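PDB 4EVU: putative periplasmic protein ydgH from Salmonella enterica subsp. enterica serovar Typhimurium, which is of unknown function but is probably a periplasmic or secreted protein, represented here by its C-terminal DUF1471 (YdgH/BhsA/McbA-like) domain. Local coordinates for residues B[7-11]-B[12-16]. Sequence-based numbering, arbitrary orientation.
Sequences EELNK and ATAAM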
ATOM      1  N   GLU B   7     -11.411  -9.172   2.819  1.00 23.04           N
ATOM      2  CA  GLU B   7     -10.442  -8.683   3.796  1.00 22.67           C
ATOM      3  C   GLU B   7      -8.999  -8.979   3.372  1.00 20.07           C
ATOM      4  O   GLU B   7      -8.677 -10.012   2.782  1.00 17.74           O
ATOM      5  CB  GLU B   7     -10.679  -9.328   5.165  1.00 24.15           C
ATOM      6  CG  GLU B   7     -12.001  -9.046   5.853  1.00 28.57           C
ATOM      7  CD  GLU B   7     -12.338 -10.129   6.884  1.00 33.46           C
ATOM      8  OE1 GLU B   7     -11.435 -10.566   7.644  1.00 36.78           O
ATOM      9  OE2 GLU B   7     -13.505 -10.573   6.918  1.00 39.08           O
ATOM     10  N   GLU B   8      -8.133  -8.035   3.678  1.00 18.36           N
ATOM     11  CA  GLU B   8      -6.715  -8.198   3.487  1.00 16.65           C
ATOM     12  C   GLU B   8      -6.130  -9.032   4.638  1.00 16.42           C
ATOM     13  O   GLU B   8      -6.442  -8.780   5.807  1.00 18.91           O
ATOM     14  CB  GLU B   8      -6.003  -6.823   3.495  1.00 18.15           C
ATOM     15  CG  GLU B   8      -4.532  -6.947   3.102  1.00 18.84           C
ATOM     16  CD  GLU B   8      -3.756  -5.647   3.094  1.00 20.21           C
ATOM     17  OE1 GLU B   8      -4.144  -4.665   3.777  1.00 23.95           O
ATOM     18  OE2 GLU B   8      -2.704  -5.643   2.414  1.00 20.58           O
ATOM     19  N   LEU B   9      -5.275  -9.997   4.306  1.00 14.78           N
ATOM     20  CA  LEU B   9      -4.570 -10.798   5.298  1.00 14.45           C
ATOM     21  C   LEU B   9      -3.161 -10.307   5.507  1.00 13.68           C
ATOM     22  O   LEU B   9      -2.516  -9.807   4.563  1.00 15.26           O
ATOM     23  CB  LEU B   9      -4.415 -12.234   4.801  1.00 14.73           C
ATOM     24  CG  LEU B   9      -5.682 -12.988   4.507  1.00 16.90           C
ATOM     25  CD1 LEU B   9      -5.344 -14.257   3.751  1.00 20.31           C
ATOM     26  CD2 LEU B   9      -6.435 -13.285   5.788  1.00 21.30           C
ATOM     27  N   ASN B  10      -2.649 -10.490   6.708  1.00 13.30           N
ATOM     28  CA  ASN B  10      -1.247 -10.268   6.957  1.00 13.23           C
ATOM     29  C   ASN B  10      -0.421 -11.523   6.612  1.00 13.72           C
ATOM     30  O   ASN B  10      -0.978 -12.580   6.314  1.00 14.58           O
ATOM     31  CB  ASN B  10      -1.000  -9.747   8.371  1.00 13.13           C
ATOM     32  CG  ASN B  10      -1.320 -10.723   9.432  1.00 13.71           C
ATOM     33  OD1 ASN B  10      -1.259 -11.929   9.249  1.00 15.02           O
ATOM     34  ND2 ASN B  10      -1.701 -10.191  10.587  1.00 15.37           N
ATOM     35  N   LYS B  11       0.895 -11.384   6.626  1.00 14.58           N
ATOM     36  CA  LYS B  11       1.790 -12.450   6.204  1.00 15.74           C
ATOM     37  C   LYS B  11       1.569 -13.744   6.998  1.00 14.68           C
ATOM     38  O   LYS B  11       1.577 -14.834   6.409  1.00 16.11           O
ATOM     39  CB  LYS B  11       3.246 -11.978   6.311  1.00 17.82           C
ATOM     40  CG  LYS B  11       4.318 -13.005   6.018  1.00 25.07           C
ATOM     41  CD  LYS B  11       5.736 -12.447   6.291  1.00 31.62           C
ATOM     42  CE  LYS B  11       6.868 -13.489   5.998  1.00 35.38           C
ATOM     43  NZ  LYS B  11       8.252 -13.080   6.492  1.00 38.26           N
ATOM     44  N   ALA B  12       1.500 -13.642   8.331  1.00 15.56           N
ATOM     45  CA  ALA B  12       1.441 -14.859   9.145  1.00 15.20           C
ATOM     46  C   ALA B  12       0.119 -15.573   8.936  1.00 14.91           C
ATOM     47  O   ALA B  12       0.043 -16.809   8.967  1.00 16.95           O
ATOM     48  CB  ALA B  12       1.623 -14.520  10.616  1.00 15.61           C
ATOM     49  N   THR B  13      -0.957 -14.807   8.763  1.00 14.84           N
ATOM     50  CA  THR B  13      -2.262 -15.433   8.537  1.00 14.49           C
ATOM     51  C   THR B  13      -2.269 -16.122   7.161  1.00 13.84           C
ATOM     52  O   THR B  13      -2.647 -17.280   7.053  1.00 15.36           O
ATOM     53  CB  THR B  13      -3.390 -14.406   8.614  1.00 14.54           C
ATOM     54  OG1 THR B  13      -3.280 -13.641   9.823  1.00 15.74           O
ATOM     55  CG2 THR B  13      -4.716 -15.087   8.570  1.00 15.67           C
ATOM     56  N   ALA B  14      -1.810 -15.420   6.117  1.00 14.48           N
ATOM     57  CA  ALA B  14      -1.795 -15.969   4.769  1.00 14.64           C
ATOM     58  C   ALA B  14      -0.899 -17.196   4.673  1.00 15.26           C
ATOM     59  O   ALA B  14      -1.178 -18.132   3.912  1.00 15.94           O
ATOM     60  CB  ALA B  14      -1.325 -14.884   3.783  1.00 15.19           C
ATOM     61  N   ALA B  15       0.145 -17.219   5.485  1.00 16.07           N
ATOM     62  CA  ALA B  15       1.145 -18.294   5.395  1.00 16.34           C
ATOM     63  C   ALA B  15       0.566 -19.662   5.709  1.00 16.92           C
ATOM     64  O   ALA B  15       1.075 -20.678   5.222  1.00 19.87           O
ATOM     65  CB  ALA B  15       2.362 -18.002   6.284  1.00 17.49           C
HETATM   66  N   MSE B  16      -0.491 -19.697   6.521  1.00 16.07           N
HETATM   67  CA  MSE B  16      -1.108 -20.948   6.920  1.00 17.41           C
HETATM   68  C   MSE B  16      -2.256 -21.374   6.003  1.00 17.12           C
HETATM   69  O   MSE B  16      -2.824 -22.452   6.162  1.00 19.09           O
HETATM   70  CB  MSE B  16      -1.543 -20.902   8.387  1.00 18.77           C
HETATM   71  CG  MSE B  16      -2.826 -20.208   8.657  1.00 20.28           C
HETATM   72 SE   MSE B  16      -3.199 -20.048  10.580  0.63 22.34          SE
HETATM   73  CE  MSE B  16      -1.733 -19.002  11.164  1.00 21.47           C
TER
HETATM   74  O   HOH W   1      -4.583 -11.275   8.702  1.00 16.64           O
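An asparagine N-cap opens the short helix 11-15, and Asn-10 and Thr-13 carry the cap. The side-chain oxygen Asn-10 OD1 accepts from Thr-13 N at 2.9 Å, the donor lying almost in line with the side-chain C=O bond (177°). Asn-10 holds CG between its own N and carbonyl carbon (chi1 67°), which brings OD1 round to the N-H of Thr-13 at the open end of the first turn. The same OD1 takes a second bond from Thr-13 OG1, at 2.7 Å, but this hydroxyl sits above the amide plane, 41° out of it. Two donors from one residue thus grip the capping oxygen. A water bridges the same two residues, accepting from Asn-10 N and donating to Thr-13 OG1. Behind the cap the first i to i+4 bonds follow, Ala-14 N to Asn-10 O nearly straight at 3.0 Å and Ala-15 N to Lys-11 O more bent. The threonine methyl serves a different partner: Thr-13 CG2 meets Leu-9 CD2 at 3.7 Å, the two side chains crossing roughly at right angles, while Leu-9 CD1 rests 4.1 Å from Ala-14 CB. Leu-9 and Ala-14, both buried, also pack on Tyr-71 of strand 63-71, and Leu-9 O is hydrogen-bonded to His-52 ND1 of strand 50-57, so the capped turn is tied to the sheet just where edge strand 7-8 gives way to the helix.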